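Local coordinates for xylose isomerase-like TIM barrel domain-containing protein (Parabacteroides distasonis, PDB 4KW2) that is of unknown function but adopts a xylose isomerase-like TIM barrel and may act as an isomerase or related enzyme, at residues 25-30 with 238-243; 53-58 with 93-98; 135-140 with 169-174; 180-185 with 216-221; 187-192 with 224-229. One frame throughout, in Å; residues are numbered along the deposited sequence.

Contact 1 (25-30 with 238-243)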
# COMPACT_ATOMS: atom_id res chain seq x y z
N GLY A 25 6.37 5.80 21.59
CA GLY A 25 7.42 4.86 21.23
C GLY A 25 7.49 4.61 19.74
O GLY A 25 6.63 5.06 18.97
N ILE A 26 8.53 3.90 19.33
CA ILE A 26 8.69 3.54 17.93
C ILE A 26 8.39 2.06 17.69
O ILE A 26 8.70 1.22 18.53
CB ILE A 26 10.11 3.87 17.43
CG1 ILE A 26 10.15 3.82 15.90
CG2 ILE A 26 11.15 2.92 18.03
CD1 ILE A 26 11.46 4.29 15.33
N GLN A 27 7.78 1.76 16.55
CA GLN A 27 7.74 0.39 16.04
C GLN A 27 9.05 0.13 15.33
O GLN A 27 9.39 0.81 14.36
CB GLN A 27 6.59 0.19 15.07
CG GLN A 27 5.22 0.41 15.68
CD GLN A 27 4.10 0.16 14.69
OE1 GLN A 27 4.15 -0.79 13.90
NE2 GLN A 27 3.09 1.03 14.70
N THR A 28 9.81 -0.86 15.81
CA THR A 28 11.12 -1.14 15.22
C THR A 28 11.00 -1.60 13.76
O THR A 28 11.96 -1.50 13.00
CB THR A 28 11.91 -2.18 16.05
OG1 THR A 28 11.16 -3.39 16.17
CG2 THR A 28 12.20 -1.63 17.45
N TRP A 29 9.82 -2.07 13.36
CA TRP A 29 9.55 -2.39 11.95
C TRP A 29 9.93 -1.24 11.01
O TRP A 29 10.33 -1.47 9.87
CB TRP A 29 8.08 -2.78 11.75
CG TRP A 29 7.81 -3.16 10.35
CD1 TRP A 29 7.10 -2.45 9.43
CD2 TRP A 29 8.28 -4.34 9.67
NE1 TRP A 29 7.09 -3.11 8.23
CE2 TRP A 29 7.81 -4.27 8.35
CE3 TRP A 29 9.04 -5.44 10.07
CZ2 TRP A 29 8.08 -5.27 7.40
CZ3 TRP A 29 9.31 -6.43 9.14
CH2 TRP A 29 8.83 -6.34 7.82
N THR A 30 9.80 -0.02 11.50
CA THR A 30 10.25 1.18 10.78
C THR A 30 11.62 1.00 10.15
O THR A 30 11.86 1.44 9.02
CB THR A 30 10.29 2.38 11.75
OG1 THR A 30 8.96 2.61 12.25
CG2 THR A 30 10.80 3.64 11.07
N LEU A 238 0.19 3.69 25.09
CA LEU A 238 1.37 3.86 24.26
C LEU A 238 0.97 4.24 22.84
O LEU A 238 0.19 3.54 22.20
CB LEU A 238 2.17 2.55 24.25
CG LEU A 238 3.37 2.43 23.31
CD1 LEU A 238 4.49 3.38 23.73
CD2 LEU A 238 3.87 1.00 23.26
N ILE A 239 1.50 5.36 22.36
CA ILE A 239 1.42 5.71 20.94
C ILE A 239 2.65 5.12 20.28
O ILE A 239 3.77 5.58 20.51
CB ILE A 239 1.40 7.23 20.69
CG1 ILE A 239 0.27 7.90 21.47
CG2 ILE A 239 1.22 7.52 19.20
CD1 ILE A 239 0.28 9.41 21.36
N SER A 240 2.43 4.11 19.46
CA SER A 240 3.51 3.38 18.83
C SER A 240 3.56 3.76 17.35
O SER A 240 2.68 3.38 16.57
CB SER A 240 3.29 1.88 19.02
OG SER A 240 4.48 1.18 18.78
N ILE A 241 4.59 4.50 16.97
CA ILE A 241 4.66 5.07 15.63
C ILE A 241 5.51 4.24 14.67
O ILE A 241 6.53 3.65 15.03
CB ILE A 241 5.14 6.54 15.64
CG1 ILE A 241 6.64 6.65 15.92
CG2 ILE A 241 4.36 7.35 16.67
CD1 ILE A 241 7.36 7.55 14.94
N GLU A 242 5.06 4.21 13.42
CA GLU A 242 5.80 3.62 12.33
C GLU A 242 5.84 4.67 11.23
O GLU A 242 4.89 5.45 11.08
CB GLU A 242 5.09 2.34 11.85
CG GLU A 242 5.86 1.48 10.86
CD GLU A 242 5.70 1.90 9.40
OE1 GLU A 242 4.77 2.68 9.06
OE2 GLU A 242 6.52 1.45 8.58
N TYR A 243 6.93 4.71 10.48
CA TYR A 243 6.97 5.51 9.27
C TYR A 243 7.83 4.85 8.20
O TYR A 243 8.59 3.93 8.48
CB TYR A 243 7.43 6.94 9.56
CG TYR A 243 8.88 7.13 9.98
CD1 TYR A 243 9.26 7.07 11.32
CD2 TYR A 243 9.87 7.42 9.04
CE1 TYR A 243 10.57 7.28 11.71
CE2 TYR A 243 11.19 7.62 9.42
CZ TYR A 243 11.53 7.56 10.76
OH TYR A 243 12.83 7.77 11.14
O HOH W 1 10.11 2.00 7.16
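Gly25 and Ile26 pair in parallel register with Ser240 and Ile241, closing the barrel between its first and last strands. The bonded part is tight: Gly25 N donates to Ile239 O at 2.8 Å, Ile241 N to Gly25 O at 2.9 Å, and Gln27 N to Ile241 O at 2.7 Å. Leu238 CD1 lies 3.7 Å from Gly25 N, and a CB on Gly25 would come tight against that methyl. Ile26 and Ile241 turn their branched chains outward to helices 36-46 and 250-262. Gln27 is firmly held too: NE2 donates a nearly straight hydrogen bond (168°) to Ser240 O, which lies in the amide plane although the donor stands above the carbonyl plane. Thr30 OG1 bonds back to Gln27 O and takes a weak bond from Tyr243 N, while CG2, anti to the backbone N, sits over one face of the Tyr243 ring, 3.8 Å from its centroid. On the looser side Trp29 CD1 only grazes the OE2 of Glu242, a carboxylate whose other oxygen, OE1, accepts from Asp206 N; Trp29 also packs on Ala214 of the second subunit. A water links Thr30 O with Tyr243 O. Main-chain bonds thus fix the seam; side-chain groups and water take over where pairing ends.

Contact 2 (53-58 with 93-98)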
# COMPACT_ATOMS: atom_id res chain seq x y z
N ALA A 53 9.01 -3.89 19.62
CA ALA A 53 9.91 -4.64 18.76
C ALA A 53 9.26 -5.87 18.12
O ALA A 53 8.55 -6.63 18.78
CB ALA A 53 11.17 -5.03 19.51
N PHE A 54 9.51 -6.03 16.82
CA PHE A 54 9.08 -7.20 16.07
C PHE A 54 10.20 -8.23 16.06
O PHE A 54 11.39 -7.87 16.03
CB PHE A 54 8.69 -6.80 14.64
CG PHE A 54 9.87 -6.56 13.74
CD1 PHE A 54 10.51 -5.32 13.73
CD2 PHE A 54 10.36 -7.57 12.93
CE1 PHE A 54 11.62 -5.11 12.92
CE2 PHE A 54 11.46 -7.35 12.12
CZ PHE A 54 12.09 -6.12 12.11
N PHE A 55 9.82 -9.50 16.04
CA PHE A 55 10.77 -10.61 16.09
C PHE A 55 11.43 -10.88 14.74
O PHE A 55 10.90 -10.52 13.67
CB PHE A 55 10.07 -11.88 16.56
CG PHE A 55 9.89 -12.00 18.05
CD1 PHE A 55 10.05 -10.91 18.89
CD2 PHE A 55 9.53 -13.22 18.61
CE1 PHE A 55 9.88 -11.04 20.26
CE2 PHE A 55 9.36 -13.36 19.97
CZ PHE A 55 9.53 -12.26 20.80
N PHE A 56 12.58 -11.54 14.82
CA PHE A 56 13.41 -11.99 13.69
C PHE A 56 14.27 -10.91 13.06
O PHE A 56 14.91 -11.15 12.04
CB PHE A 56 12.58 -12.78 12.66
CG PHE A 56 11.86 -13.95 13.26
CD1 PHE A 56 12.56 -15.05 13.71
CD2 PHE A 56 10.47 -13.95 13.40
CE1 PHE A 56 11.91 -16.14 14.28
CE2 PHE A 56 9.81 -15.03 13.96
CZ PHE A 56 10.53 -16.12 14.41
N GLN A 57 14.32 -9.74 13.69
CA GLN A 57 15.31 -8.73 13.31
C GLN A 57 16.68 -9.15 13.83
O GLN A 57 16.81 -9.53 15.00
CB GLN A 57 14.95 -7.36 13.88
CG GLN A 57 15.75 -6.22 13.27
CD GLN A 57 15.32 -4.85 13.76
OE1 GLN A 57 14.85 -4.70 14.88
NE2 GLN A 57 15.49 -3.85 12.91
N GLU A 58 17.69 -9.06 12.97
CA GLU A 58 19.07 -9.25 13.39
C GLU A 58 19.38 -8.27 14.53
O GLU A 58 19.04 -7.09 14.46
CB GLU A 58 20.01 -9.00 12.20
CG GLU A 58 21.51 -9.00 12.53
CD GLU A 58 22.13 -10.38 12.56
OE1 GLU A 58 21.38 -11.39 12.58
OE2 GLU A 58 23.38 -10.46 12.57
N ILE A 93 9.36 -1.64 26.01
CA ILE A 93 8.04 -1.65 26.63
C ILE A 93 7.10 -2.68 26.01
O ILE A 93 6.26 -3.25 26.71
CB ILE A 93 7.40 -0.24 26.56
CG1 ILE A 93 6.21 -0.11 27.52
CG2 ILE A 93 6.98 0.14 25.15
CD1 ILE A 93 6.63 0.22 28.93
N ALA A 94 7.24 -2.93 24.71
CA ALA A 94 6.32 -3.82 24.02
C ALA A 94 7.02 -4.74 23.03
O ALA A 94 8.08 -4.41 22.50
CB ALA A 94 5.24 -3.02 23.31
N PHE A 95 6.41 -5.89 22.81
CA PHE A 95 6.75 -6.76 21.70
C PHE A 95 5.47 -7.10 20.96
O PHE A 95 4.42 -7.27 21.58
CB PHE A 95 7.44 -8.03 22.20
CG PHE A 95 8.80 -7.79 22.77
CD1 PHE A 95 9.88 -7.58 21.94
CD2 PHE A 95 8.99 -7.75 24.14
CE1 PHE A 95 11.14 -7.34 22.46
CE2 PHE A 95 10.25 -7.51 24.67
CZ PHE A 95 11.32 -7.31 23.83
N GLY A 96 5.57 -7.22 19.65
CA GLY A 96 4.44 -7.60 18.82
C GLY A 96 4.67 -7.10 17.41
O GLY A 96 5.65 -6.39 17.18
N VAL A 97 3.78 -7.44 16.47
CA VAL A 97 2.53 -8.14 16.76
C VAL A 97 2.67 -9.66 16.63
O VAL A 97 3.05 -10.18 15.58
CB VAL A 97 1.39 -7.65 15.84
CG1 VAL A 97 0.07 -8.31 16.21
CG2 VAL A 97 1.27 -6.13 15.90
N ALA A 98 2.33 -10.37 17.70
CA ALA A 98 2.40 -11.82 17.69
C ALA A 98 1.05 -12.42 17.33
O ALA A 98 0.01 -12.00 17.85
CB ALA A 98 2.88 -12.33 19.04
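Ala53 O is approached by two donors from strand 91-98: Gly96 N makes a hydrogen bond of 3.2 Å, and the CA-H of Phe95 adds a weaker contact, with CA 3.4 Å from the oxygen. The amide of the same residue completes the pairing: Ala53 N donates to Ala94 O at 3.1 Å, so that Ala53 and Phe95 form a parallel bridge. Their side chains share the sheet face turned to helix 103-116. Ala53 CB packs 3.7 Å from Phe95 CE1; a side chain this small lets the large ring lie close. Phe95 has CG beside its backbone N (chi1 -68°), and its CD1 also meets CE1 of Phe55 at 3.8 Å, in the plane of the Phe55 ring and at its edge; the two side chains cross at about a right angle. Phe55 stacks on Trp216 of the second subunit. Gly96 has a phi of 156°, where a CB would be jammed against the carbonyl O of Phe95, so glycine is called for. A cis peptide follows before Val97, which makes backbone hydrogen bonds to the second subunit. Two neighbouring parallel strands joined through helix 75-86 make a beta-alpha-beta crossover, the repeating unit of the TIM barrel.

Contact 3 (135-140 with 169-174)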
# COMPACT_ATOMS: atom_id res chain seq x y z
N SER A 135 -4.81 -16.07 30.75
CA SER A 135 -4.13 -16.78 31.84
C SER A 135 -2.65 -16.42 31.89
O SER A 135 -2.08 -16.27 32.98
CB SER A 135 -4.27 -18.30 31.67
OG SER A 135 -5.60 -18.64 31.32
N LEU A 136 -2.05 -16.27 30.72
CA LEU A 136 -0.64 -15.88 30.61
C LEU A 136 -0.43 -14.42 31.03
O LEU A 136 0.54 -14.11 31.73
CB LEU A 136 -0.13 -16.09 29.18
CG LEU A 136 0.03 -17.55 28.74
CD1 LEU A 136 0.21 -17.65 27.24
CD2 LEU A 136 1.21 -18.20 29.45
N ALA A 137 -1.34 -13.54 30.62
CA ALA A 137 -1.31 -12.14 31.04
C ALA A 137 -1.30 -12.04 32.56
O ALA A 137 -0.51 -11.29 33.13
CB ALA A 137 -2.51 -11.39 30.47
N LYS A 138 -2.18 -12.80 33.22
CA LYS A 138 -2.25 -12.84 34.69
C LYS A 138 -0.97 -13.41 35.28
O LYS A 138 -0.39 -12.84 36.19
CB LYS A 138 -3.43 -13.69 35.17
CG LYS A 138 -4.82 -13.15 34.88
CD LYS A 138 -5.86 -13.92 35.70
CE LYS A 138 -7.12 -14.23 34.92
NZ LYS A 138 -7.89 -13.00 34.57
N LYS A 139 -0.54 -14.55 34.74
CA LYS A 139 0.64 -15.27 35.24
C LYS A 139 1.91 -14.43 35.20
O LYS A 139 2.76 -14.56 36.07
CB LYS A 139 0.83 -16.56 34.45
CG LYS A 139 2.06 -17.39 34.82
CD LYS A 139 2.08 -18.69 34.03
CE LYS A 139 3.48 -19.24 33.82
NZ LYS A 139 3.85 -20.30 34.80
N TYR A 140 2.04 -13.57 34.19
CA TYR A 140 3.23 -12.73 34.02
C TYR A 140 2.97 -11.24 34.26
O TYR A 140 3.85 -10.42 34.02
CB TYR A 140 3.80 -12.92 32.61
CG TYR A 140 4.32 -14.31 32.33
CD1 TYR A 140 5.52 -14.76 32.88
CD2 TYR A 140 3.62 -15.18 31.51
CE1 TYR A 140 6.00 -16.04 32.62
CE2 TYR A 140 4.08 -16.46 31.24
CZ TYR A 140 5.27 -16.88 31.80
OH TYR A 140 5.72 -18.15 31.52
N SER A 169 -10.11 -9.65 32.56
CA SER A 169 -9.15 -8.86 33.34
C SER A 169 -8.81 -7.52 32.68
O SER A 169 -8.83 -7.40 31.46
CB SER A 169 -7.86 -9.68 33.54
OG SER A 169 -6.75 -8.86 33.87
N PRO A 170 -8.48 -6.50 33.50
CA PRO A 170 -8.10 -5.20 32.92
C PRO A 170 -6.80 -5.25 32.10
O PRO A 170 -6.52 -4.32 31.34
CB PRO A 170 -7.92 -4.29 34.15
CG PRO A 170 -8.54 -5.02 35.29
CD PRO A 170 -8.43 -6.48 34.97
N LEU A 171 -6.01 -6.31 32.27
CA LEU A 171 -4.81 -6.53 31.46
C LEU A 171 -5.14 -6.77 29.98
O LEU A 171 -4.33 -6.47 29.11
CB LEU A 171 -4.03 -7.73 32.00
CG LEU A 171 -3.51 -7.64 33.43
CD1 LEU A 171 -3.09 -9.02 33.92
CD2 LEU A 171 -2.36 -6.65 33.53
N MSE A 172 -6.34 -7.30 29.70
CA MSE A 172 -6.76 -7.58 28.33
C MSE A 172 -7.32 -6.33 27.70
O MSE A 172 -8.42 -5.90 28.05
CB MSE A 172 -7.81 -8.69 28.30
CG MSE A 172 -7.28 -10.00 28.89
SE MSE A 172 -5.92 -10.78 27.71
CE MSE A 172 -7.10 -11.63 26.38
N GLY A 173 -6.58 -5.75 26.77
CA GLY A 173 -6.98 -4.49 26.12
C GLY A 173 -6.90 -4.53 24.60
O GLY A 173 -6.85 -5.60 23.99
N VAL A 174 -6.87 -3.34 24.01
CA VAL A 174 -6.95 -3.18 22.56
C VAL A 174 -5.77 -2.40 21.99
O VAL A 174 -5.38 -1.37 22.53
CB VAL A 174 -8.26 -2.46 22.18
CG1 VAL A 174 -8.35 -2.25 20.67
CG2 VAL A 174 -9.45 -3.26 22.68
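Where strand 172-178 enters the barrel, at the end of the sheet where its strands begin, Leu171 and selenomethionine Met172 lean on Ala137 of helix 130-140. One branch does most of the touching: Leu171 CD1 lies 3.5 Å from Ala137 O and 4.2 Å from Ala137 CB. Leu171 has CG beside its backbone N (chi1 -61°) and CD1 swung out along the extended direction, which lets the methyl lie against the helix backbone. Ala137 suits this place because its single methyl lets the turn and the start of the strand come close; it also meets Met172 SE, more loosely, at 4.4 Å. Met172 lies between sheet and helices, also touching Val144 of the neighbouring strand 143-146 and Leu165 of helix 157-165. The turn carrying Leu171 is a type I turn from Ser169 to Met172. Within it Ser169 OG accepts from Leu171 N at 3.1 Å, an ST turn that holds the leucine's backbone while its side chain packs. Toward the surface the contact is looser: Lys138 bends its chain so that NZ rests 3.5 Å from Ser169 CB, without a bond between them. Glu134 takes the Ser169 N-H and forms a long, weak ion pair with Lys138 NZ. Helix 130-140 thus packs on the parallel sheet beside the start of strand 172-178, as the outer helices of an alpha/beta (TIM) barrel do.

Contact 4 (180-185 with 216-221). With SO4 (sulfate ion), chain F.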
# COMPACT_ATOMS: atom_id res chain seq x y z
N HIS A 180 -6.14 6.73 8.51
CA HIS A 180 -5.76 7.94 7.80
C HIS A 180 -6.46 9.11 8.46
O HIS A 180 -7.61 9.42 8.18
CB HIS A 180 -6.09 7.84 6.31
CG HIS A 180 -4.98 7.27 5.48
ND1 HIS A 180 -3.90 8.02 5.06
CD2 HIS A 180 -4.78 6.02 4.99
CE1 HIS A 180 -3.08 7.26 4.35
NE2 HIS A 180 -3.59 6.04 4.29
N TRP A 181 -5.73 9.74 9.38
CA TRP A 181 -6.22 10.84 10.17
C TRP A 181 -6.18 12.14 9.35
O TRP A 181 -5.12 12.49 8.84
CB TRP A 181 -5.33 10.99 11.40
CG TRP A 181 -5.71 12.13 12.26
CD1 TRP A 181 -5.27 13.42 12.17
CD2 TRP A 181 -6.63 12.09 13.34
NE1 TRP A 181 -5.86 14.19 13.14
CE2 TRP A 181 -6.70 13.40 13.87
CE3 TRP A 181 -7.41 11.08 13.91
CZ2 TRP A 181 -7.52 13.72 14.95
CZ3 TRP A 181 -8.21 11.39 14.98
CH2 TRP A 181 -8.26 12.70 15.49
N LYS A 182 -7.28 12.89 9.21
CA LYS A 182 -8.58 12.67 9.84
C LYS A 182 -9.64 12.87 8.77
O LYS A 182 -9.56 13.82 7.99
CB LYS A 182 -8.79 13.72 10.93
CG LYS A 182 -10.02 13.56 11.81
CD LYS A 182 -10.22 14.82 12.63
CE LYS A 182 -11.09 14.60 13.85
NZ LYS A 182 -12.52 14.40 13.50
N ARG A 183 -10.64 11.98 8.74
CA ARG A 183 -11.76 12.10 7.80
C ARG A 183 -13.08 12.10 8.57
O ARG A 183 -13.24 11.35 9.54
CB ARG A 183 -11.74 10.96 6.78
CG ARG A 183 -10.38 10.78 6.12
CD ARG A 183 -10.42 9.82 4.94
NE ARG A 183 -9.07 9.44 4.53
CZ ARG A 183 -8.79 8.64 3.50
NH1 ARG A 183 -9.76 8.14 2.74
NH2 ARG A 183 -7.52 8.35 3.22
N VAL A 184 -14.01 12.94 8.14
CA VAL A 184 -15.28 13.13 8.85
C VAL A 184 -16.05 11.81 9.00
O VAL A 184 -16.30 11.12 8.01
CB VAL A 184 -16.17 14.20 8.17
CG1 VAL A 184 -16.60 13.78 6.77
CG2 VAL A 184 -17.38 14.54 9.03
N GLY A 185 -16.37 11.46 10.24
CA GLY A 185 -17.14 10.25 10.54
C GLY A 185 -16.36 8.95 10.52
O GLY A 185 -16.95 7.88 10.69
N TRP A 216 -7.58 15.62 4.43
CA TRP A 216 -7.54 16.19 5.78
C TRP A 216 -8.94 16.60 6.21
O TRP A 216 -9.84 16.78 5.37
CB TRP A 216 -6.59 17.38 5.85
CG TRP A 216 -7.07 18.55 5.07
CD1 TRP A 216 -7.76 19.62 5.54
CD2 TRP A 216 -6.91 18.75 3.67
NE1 TRP A 216 -8.05 20.49 4.52
CE2 TRP A 216 -7.54 19.97 3.35
CE3 TRP A 216 -6.30 18.02 2.65
CZ2 TRP A 216 -7.57 20.48 2.06
CZ3 TRP A 216 -6.33 18.52 1.37
CH2 TRP A 216 -6.96 19.74 1.08
N GLY A 217 -9.13 16.75 7.51
CA GLY A 217 -10.43 17.13 8.06
C GLY A 217 -10.34 18.00 9.29
O GLY A 217 -11.25 17.99 10.12
N THR A 218 -9.27 18.77 9.41
CA THR A 218 -9.07 19.65 10.54
C THR A 218 -8.68 21.04 10.06
O THR A 218 -8.01 21.19 9.04
CB THR A 218 -7.98 19.10 11.49
OG1 THR A 218 -6.74 18.98 10.78
CG2 THR A 218 -8.37 17.72 12.02
N GLY A 219 -9.12 22.06 10.79
CA GLY A 219 -8.74 23.44 10.53
C GLY A 219 -7.35 23.78 11.03
O GLY A 219 -6.70 24.69 10.51
N ILE A 220 -6.90 23.07 12.06
CA ILE A 220 -5.56 23.26 12.61
C ILE A 220 -4.64 22.13 12.14
O ILE A 220 -5.11 21.17 11.54
CB ILE A 220 -5.59 23.32 14.16
CG1 ILE A 220 -6.09 22.01 14.77
CG2 ILE A 220 -6.46 24.48 14.62
CD1 ILE A 220 -6.15 22.02 16.29
N LEU A 221 -3.34 22.24 12.40
CA LEU A 221 -2.38 21.18 12.06
C LEU A 221 -2.94 19.83 12.51
O LEU A 221 -3.33 19.71 13.66
CB LEU A 221 -1.03 21.40 12.73
CG LEU A 221 0.03 22.29 12.06
CD1 LEU A 221 1.28 22.28 12.93
CD2 LEU A 221 0.37 21.83 10.66
S SO4 F . -10.09 21.10 14.31
O1 SO4 F . -9.44 21.15 15.64
O2 SO4 F . -9.25 21.79 13.32
O3 SO4 F . -10.29 19.69 13.89
O4 SO4 F . -11.41 21.77 14.38
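The Trp181 indole is met on one face by its neighbour's Lys182 CB, 3.5 Å above the plane and toward the rim, and is approached obliquely by Thr218 CG2, 4.5 Å from NE1, which makes a weak hydrogen bond to Pro222 O. Phe226 of helix 222-232 packs against the same indole edge-to-face. The other indole, Trp216, turns away from residues 180-185 and stacks on Phe55 of the third subunit, giving NE1 to Tyr100 OH there. Closest of the side-chain contacts between the segments is Lys182 CD against Thr218 CG2, at 3.5 Å; the long lysine chain lies across the threonine at about a right angle, its aliphatic carbons doing the packing. NZ, turned aside by the bend at chi4 (-72°), has long, weak ion pairs with Asp187 and Glu229. Both segments are loops that follow barrel strands, 172-178 and 199-204, at the C-terminal end of a TIM barrel, the end on which such enzymes carry their active sites. A cis peptide before Lys182 shapes the first. Lys182 O comes within 3.0 Å of Gly217 N, although the angle is too poor for a hydrogen bond, and the bare glycine accommodates this close approach. In the second loop Thr218 OG1 donates to Ile220 O at 2.8 Å. A sulfate, probably from the crystallisation liquor, accepts a hydrogen bond from Ile220 N at O2 (3.0 Å) and touches Thr218 CG2 through O3.

Contact 5 (187-192 with 224-229)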
# COMPACT_ATOMS: atom_id res chain seq x y z
N ASP A 187 -13.36 8.63 12.43
CA ASP A 187 -12.38 8.97 13.45
C ASP A 187 -12.12 7.74 14.34
O ASP A 187 -12.99 7.36 15.13
CB ASP A 187 -12.91 10.13 14.29
CG ASP A 187 -11.90 10.66 15.29
OD1 ASP A 187 -11.02 9.90 15.75
OD2 ASP A 187 -12.01 11.86 15.64
N PRO A 188 -10.92 7.13 14.22
CA PRO A 188 -10.66 5.87 14.94
C PRO A 188 -10.74 6.01 16.46
O PRO A 188 -11.12 5.07 17.15
CB PRO A 188 -9.23 5.49 14.51
CG PRO A 188 -8.89 6.38 13.36
CD PRO A 188 -9.71 7.62 13.53
N LEU A 189 -10.38 7.19 16.96
CA LEU A 189 -10.41 7.47 18.39
C LEU A 189 -11.83 7.53 18.93
O LEU A 189 -12.11 7.02 20.02
CB LEU A 189 -9.68 8.78 18.69
CG LEU A 189 -8.20 8.84 18.31
CD1 LEU A 189 -7.65 10.24 18.57
CD2 LEU A 189 -7.40 7.79 19.07
N LYS A 190 -12.74 8.15 18.17
CA LYS A 190 -14.16 8.24 18.55
C LYS A 190 -14.89 6.89 18.58
O LYS A 190 -15.95 6.77 19.19
CB LYS A 190 -14.91 9.22 17.64
CG LYS A 190 -14.67 10.68 17.97
CD LYS A 190 -15.20 11.62 16.89
CE LYS A 190 -16.71 11.55 16.74
NZ LYS A 190 -17.18 12.35 15.57
N ASN A 191 -14.32 5.87 17.93
CA ASN A 191 -14.85 4.51 18.01
C ASN A 191 -14.57 3.84 19.36
O ASN A 191 -15.14 2.79 19.66
CB ASN A 191 -14.28 3.64 16.89
CG ASN A 191 -14.62 4.16 15.51
OD1 ASN A 191 -15.45 5.06 15.36
ND2 ASN A 191 -13.98 3.59 14.49
N LEU A 192 -13.69 4.44 20.17
CA LEU A 192 -13.36 3.94 21.51
C LEU A 192 -14.60 3.61 22.36
O LEU A 192 -14.57 2.68 23.16
CB LEU A 192 -12.49 4.96 22.26
N LYS A 224 -1.77 18.45 15.77
CA LYS A 224 -2.27 19.21 16.92
C LYS A 224 -3.68 18.75 17.28
O LYS A 224 -3.99 18.54 18.46
CB LYS A 224 -2.28 20.72 16.64
CG LYS A 224 -0.95 21.44 16.83
CD LYS A 224 -1.16 22.95 16.87
CE LYS A 224 -0.01 23.70 17.52
NZ LYS A 224 0.87 24.39 16.53
N ALA A 225 -4.52 18.58 16.27
CA ALA A 225 -5.89 18.10 16.46
C ALA A 225 -5.90 16.69 17.03
O ALA A 225 -6.76 16.35 17.84
CB ALA A 225 -6.65 18.14 15.15
N PHE A 226 -4.95 15.87 16.60
CA PHE A 226 -4.84 14.49 17.06
C PHE A 226 -4.50 14.45 18.55
O PHE A 226 -5.14 13.75 19.33
CB PHE A 226 -3.76 13.76 16.24
CG PHE A 226 -3.52 12.35 16.67
CD1 PHE A 226 -4.50 11.39 16.49
CD2 PHE A 226 -2.32 11.97 17.24
CE1 PHE A 226 -4.29 10.08 16.88
CE2 PHE A 226 -2.11 10.66 17.63
CZ PHE A 226 -3.10 9.72 17.46
N VAL A 227 -3.48 15.21 18.92
CA VAL A 227 -3.05 15.34 20.30
C VAL A 227 -4.19 15.83 21.20
O VAL A 227 -4.40 15.30 22.29
CB VAL A 227 -1.85 16.30 20.38
CG1 VAL A 227 -1.65 16.83 21.79
CG2 VAL A 227 -0.59 15.58 19.89
N ASN A 228 -4.92 16.85 20.73
CA ASN A 228 -6.08 17.38 21.45
C ASN A 228 -7.12 16.32 21.72
O ASN A 228 -7.70 16.29 22.81
CB ASN A 228 -6.72 18.53 20.67
CG ASN A 228 -5.84 19.77 20.63
OD1 ASN A 228 -4.81 19.84 21.30
ND2 ASN A 228 -6.23 20.74 19.83
N GLU A 229 -7.37 15.44 20.74
CA GLU A 229 -8.34 14.36 20.92
C GLU A 229 -7.86 13.33 21.93
O GLU A 229 -8.65 12.85 22.74
CB GLU A 229 -8.65 13.66 19.60
CG GLU A 229 -9.61 14.45 18.73
CD GLU A 229 -10.46 13.58 17.81
OE1 GLU A 229 -10.56 12.35 18.04
OE2 GLU A 229 -11.02 14.15 16.86
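Two carboxylates meet from opposite directions in the charged part of this contact, nearly coplanar (29° between planes), oxygen toward oxygen: Asp187 OD2 lies 2.8 Å from both OE1 and OE2 of Glu229. Such closeness of like charges would be costly if both were fully ionised, so a shared proton is possible. The nearby Lys182 ammonium probably eases the cost. Asp187 has CG anti to its backbone N (chi1 -174°), which sends the carboxylate across to the helix. Its other oxygen serves its own segment: OD1 takes weak bonds from Leu189 N at 3.0 Å and Lys190 N at 3.4 Å, at the start of a helically coiled run that Pro188, with its restrained phi, begins well. These residues belong to the excursion between barrel strands 172-178 and 199-204, laid against helix 222-232 of the outer layer of the TIM barrel. The apolar part rests on one methyl. Leu189 CD1 reaches Phe226 CE1 at 3.8 Å, obliquely to the ring, and Glu229 CB at 3.7 Å, so leucine fills the angle between two helix residues one turn apart; the methyl also lies beside Glu229 OE1, at 3.6 Å. Glu229 thus offers its aliphatic base to Leu189 while its extended chain carries the carboxylate on to Asp187. Ile178 of strand 172-178 touches Leu189 and Phe226, tying both segments to the sheet.

In the fold
Contact 1 joins the first and last strands of the eight-stranded parallel barrel, and the other four are nested inside the loop it closes. Contact 2 comes next along the chain, centred 11 Å from it, and touches it through Thr28 and Phe54; contact 3 follows on the same sheet, about 22 Å from contact 1 between centres. Contacts 4 and 5 lie across the chain's centre from contact 2, about 31 and 26 Å from it. Their segments alternate along the chain, centres 10 Å apart, meeting around Trp181 and Lys182. Contacts 2 and 4 lie at subunit interfaces, Phe55 of one copy stacking on Trp216 of another: loops far apart in one chain meet between subunits.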